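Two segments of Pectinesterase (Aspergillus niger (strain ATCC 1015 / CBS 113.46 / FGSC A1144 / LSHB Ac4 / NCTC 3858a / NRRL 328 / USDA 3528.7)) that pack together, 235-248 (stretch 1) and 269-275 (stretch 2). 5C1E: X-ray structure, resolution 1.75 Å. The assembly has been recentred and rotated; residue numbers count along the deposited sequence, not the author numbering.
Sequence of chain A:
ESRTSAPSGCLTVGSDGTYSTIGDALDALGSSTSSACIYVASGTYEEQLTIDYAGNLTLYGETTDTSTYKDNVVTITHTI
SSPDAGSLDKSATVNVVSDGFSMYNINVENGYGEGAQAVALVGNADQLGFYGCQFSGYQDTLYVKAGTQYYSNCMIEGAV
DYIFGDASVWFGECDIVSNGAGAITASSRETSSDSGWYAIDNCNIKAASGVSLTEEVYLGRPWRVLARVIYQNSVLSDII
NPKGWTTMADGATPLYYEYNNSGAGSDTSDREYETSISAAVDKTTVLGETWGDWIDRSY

Stretch 1 (235-248) VLSDIINPKGWTTM
Stretch 2 (269-275) SDREYET

Two irregular segments meet here, burying 561 Å² in all, and their closest backbone register sets Lys243 CA 4.1 Å from Arg271 CA. Stretch 1 leaves its short strand at Leu236 and makes two type I turns, Ser237 to Ile240 and Asn241 to Gly244. The second turn is braced by Asn241, whose t rotamer (chi2 -79°) lets OD1 accept from Lys243 N at 2.9 Å. It presents carbonyls to stretch 2: Glu272 N donates to Lys243 O at 2.9 Å, and water 2 links Pro242 O (2.8 Å) with Asp270 N (2.9 Å).

Arg271 starts away from stretch 1, but chi angles of m, m, t and -108° fold it back, so that NH1 donates to Pro242 O at 3.0 Å and to water 1 at 2.9 Å; that water donates to Ile240 O. Gly244, at phi/psi 80/-55, suits its place twice: positive phi favours glycine, and an ideal CB would lie 2.3 Å from Arg271 CD.

Trp245 (m, chi2 86°) points toward stretch 2, and its NE1 donates to Glu274 OE2 at 2.9 Å, near the ring plane; Glu274 reaches there with m, t, -39°, although the OE2 position is less certain. Tyr273, at phi/psi 71/16, turns its m side chain toward stretch 1, packing CB 4.2 Å from Trp245 CB.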

# COMPACT_ATOMS: atom_id res chain seq x y z
N VAL A 235 -7.13 9.60 -12.10
CA VAL A 235 -8.08 9.04 -13.03
C VAL A 235 -8.97 8.01 -12.34
O VAL A 235 -8.47 7.02 -11.77
CB VAL A 235 -7.40 8.39 -14.25
CG1 VAL A 235 -8.45 7.97 -15.27
CG2 VAL A 235 -6.44 9.38 -14.90
N LEU A 236 -10.27 8.24 -12.39
CA LEU A 236 -11.26 7.37 -11.76
C LEU A 236 -12.13 6.76 -12.85
O LEU A 236 -12.83 7.50 -13.57
CB LEU A 236 -12.14 8.17 -10.82
CG LEU A 236 -11.44 8.91 -9.68
CD1 LEU A 236 -12.50 9.70 -8.94
CD2 LEU A 236 -10.72 7.94 -8.76
N SER A 237 -12.08 5.44 -12.99
CA SER A 237 -12.87 4.77 -14.03
C SER A 237 -14.34 4.70 -13.63
O SER A 237 -14.72 5.07 -12.51
CB SER A 237 -12.31 3.38 -14.32
OG SER A 237 -12.79 2.42 -13.39
N ASP A 238 -15.16 4.16 -14.53
CA ASP A 238 -16.60 4.03 -14.27
C ASP A 238 -16.96 3.04 -13.16
O ASP A 238 -18.14 2.86 -12.87
CB ASP A 238 -17.37 3.68 -15.56
CG ASP A 238 -17.15 2.24 -16.02
OD1 ASP A 238 -16.34 1.48 -15.44
OD2 ASP A 238 -17.81 1.86 -17.01
N ILE A 239 -15.98 2.40 -12.52
CA ILE A 239 -16.28 1.61 -11.33
C ILE A 239 -16.81 2.42 -10.15
O ILE A 239 -17.50 1.88 -9.29
CB ILE A 239 -15.09 0.74 -10.85
CG1 ILE A 239 -13.88 1.60 -10.41
CG2 ILE A 239 -14.70 -0.24 -11.95
CD1 ILE A 239 -12.79 0.79 -9.73
N ILE A 240 -16.48 3.71 -10.09
CA ILE A 240 -16.86 4.53 -8.93
C ILE A 240 -18.35 4.86 -8.91
O ILE A 240 -18.88 5.50 -9.83
CB ILE A 240 -16.01 5.81 -8.82
CG1 ILE A 240 -14.51 5.46 -8.73
CG2 ILE A 240 -16.44 6.65 -7.62
CD1 ILE A 240 -14.16 4.52 -7.59
N ASN A 241 -19.02 4.41 -7.86
CA ASN A 241 -20.42 4.72 -7.65
C ASN A 241 -20.63 6.24 -7.61
O ASN A 241 -19.81 6.95 -7.05
CB ASN A 241 -20.89 4.05 -6.36
CG ASN A 241 -22.37 4.23 -6.13
OD1 ASN A 241 -22.81 5.29 -5.69
ND2 ASN A 241 -23.15 3.21 -6.47
N PRO A 242 -21.72 6.74 -8.20
CA PRO A 242 -21.95 8.20 -8.17
C PRO A 242 -21.91 8.86 -6.79
O PRO A 242 -21.49 10.00 -6.69
CB PRO A 242 -23.33 8.34 -8.79
CG PRO A 242 -23.43 7.19 -9.74
CD PRO A 242 -22.58 6.08 -9.19
N LYS A 243 -22.34 8.16 -5.75
CA LYS A 243 -22.26 8.70 -4.38
C LYS A 243 -20.81 8.87 -3.88
O LYS A 243 -20.55 9.63 -2.94
CB LYS A 243 -23.08 7.85 -3.41
CG LYS A 243 -24.56 7.76 -3.79
CD LYS A 243 -25.41 7.04 -2.75
CE LYS A 243 -24.96 5.61 -2.46
NZ LYS A 243 -25.12 4.68 -3.62
N GLY A 244 -19.88 8.13 -4.49
CA GLY A 244 -18.45 8.26 -4.22
C GLY A 244 -18.01 7.54 -2.96
O GLY A 244 -17.07 6.73 -2.98
N TRP A 245 -18.65 7.85 -1.85
CA TRP A 245 -18.28 7.31 -0.56
C TRP A 245 -19.47 6.59 0.08
O TRP A 245 -20.63 6.88 -0.24
CB TRP A 245 -17.79 8.42 0.35
CG TRP A 245 -16.76 9.31 -0.28
CD1 TRP A 245 -16.98 10.40 -1.07
CD2 TRP A 245 -15.33 9.18 -0.18
NE1 TRP A 245 -15.78 10.96 -1.47
CE2 TRP A 245 -14.76 10.22 -0.94
CE3 TRP A 245 -14.49 8.29 0.48
CZ2 TRP A 245 -13.39 10.41 -1.02
CZ3 TRP A 245 -13.13 8.46 0.38
CH2 TRP A 245 -12.59 9.52 -0.36
N THR A 246 -19.19 5.64 0.98
CA THR A 246 -20.25 4.92 1.68
C THR A 246 -19.99 4.90 3.20
O THR A 246 -19.02 5.50 3.69
CB THR A 246 -20.49 3.52 1.07
OG1 THR A 246 -21.71 2.95 1.57
CG2 THR A 246 -19.33 2.57 1.37
N THR A 247 -20.85 4.21 3.92
CA THR A 247 -20.86 4.27 5.38
C THR A 247 -20.22 3.05 6.03
O THR A 247 -20.09 1.97 5.41
CB THR A 247 -22.30 4.33 5.87
OG1 THR A 247 -22.96 3.15 5.40
CG2 THR A 247 -22.99 5.58 5.34
N MET A 248 -19.80 3.22 7.29
CA MET A 248 -19.28 2.13 8.09
C MET A 248 -19.43 2.49 9.58
O MET A 248 -20.40 2.08 10.18
CB MET A 248 -17.82 1.78 7.73
CG MET A 248 -17.34 0.48 8.38
SD MET A 248 -15.64 0.05 7.89
CE MET A 248 -15.51 -1.62 8.52
N SER A 269 -21.31 15.44 -9.07
CA SER A 269 -22.62 16.07 -8.84
C SER A 269 -23.58 15.25 -7.96
O SER A 269 -24.51 15.80 -7.38
CB SER A 269 -23.31 16.42 -10.18
OG SER A 269 -23.77 15.24 -10.82
N ASP A 270 -23.36 13.93 -7.85
CA ASP A 270 -24.21 13.09 -7.00
C ASP A 270 -23.48 12.59 -5.75
O ASP A 270 -23.95 11.69 -5.09
CB ASP A 270 -24.74 11.89 -7.78
CG ASP A 270 -25.82 12.26 -8.80
OD1 ASP A 270 -26.44 13.33 -8.67
OD2 ASP A 270 -26.05 11.46 -9.72
N ARG A 271 -22.34 13.19 -5.42
CA ARG A 271 -21.53 12.72 -4.28
C ARG A 271 -22.24 12.91 -2.95
O ARG A 271 -23.08 13.79 -2.80
CB ARG A 271 -20.19 13.43 -4.23
CG ARG A 271 -19.29 13.08 -5.40
CD ARG A 271 -18.69 11.68 -5.25
NE ARG A 271 -17.58 11.47 -6.18
CZ ARG A 271 -17.59 10.68 -7.26
NH1 ARG A 271 -18.66 9.97 -7.61
NH2 ARG A 271 -16.50 10.60 -8.01
N GLU A 272 -21.86 12.06 -2.00
CA GLU A 272 -22.27 12.16 -0.62
C GLU A 272 -21.03 12.11 0.27
O GLU A 272 -19.99 11.59 -0.15
CB GLU A 272 -23.23 11.02 -0.23
CG GLU A 272 -24.57 11.03 -0.95
CD GLU A 272 -25.49 9.88 -0.53
OE1 GLU A 272 -25.12 9.07 0.35
OE2 GLU A 272 -26.61 9.79 -1.10
N TYR A 273 -21.15 12.68 1.47
CA TYR A 273 -20.13 12.59 2.52
C TYR A 273 -18.84 13.38 2.23
O TYR A 273 -17.81 13.15 2.88
CB TYR A 273 -19.79 11.11 2.83
CG TYR A 273 -20.99 10.27 3.16
CD1 TYR A 273 -21.65 10.42 4.37
CD2 TYR A 273 -21.47 9.33 2.26
CE1 TYR A 273 -22.77 9.65 4.68
CE2 TYR A 273 -22.59 8.56 2.56
CZ TYR A 273 -23.23 8.74 3.76
OH TYR A 273 -24.34 8.00 4.06
N GLU A 274 -18.87 14.30 1.28
CA GLU A 274 -17.66 15.04 0.94
C GLU A 274 -17.57 16.41 1.61
O GLU A 274 -18.56 16.96 2.10
CB GLU A 274 -17.52 15.21 -0.56
CG GLU A 274 -17.28 13.92 -1.29
CD GLU A 274 -16.74 14.13 -2.69
OE1 GLU A 274 -17.18 15.10 -3.38
OE2 GLU A 274 -15.86 13.32 -3.07
N THR A 275 -16.35 16.95 1.59
CA THR A 275 -16.05 18.29 2.09
C THR A 275 -15.36 19.06 0.97
O THR A 275 -14.62 18.47 0.19
CB THR A 275 -15.11 18.20 3.30
OG1 THR A 275 -15.75 17.44 4.33
CG2 THR A 275 -14.75 19.55 3.85
O HOH W 1 -19.01 8.37 -10.03
O HOH W 2 -21.51 11.93 -8.71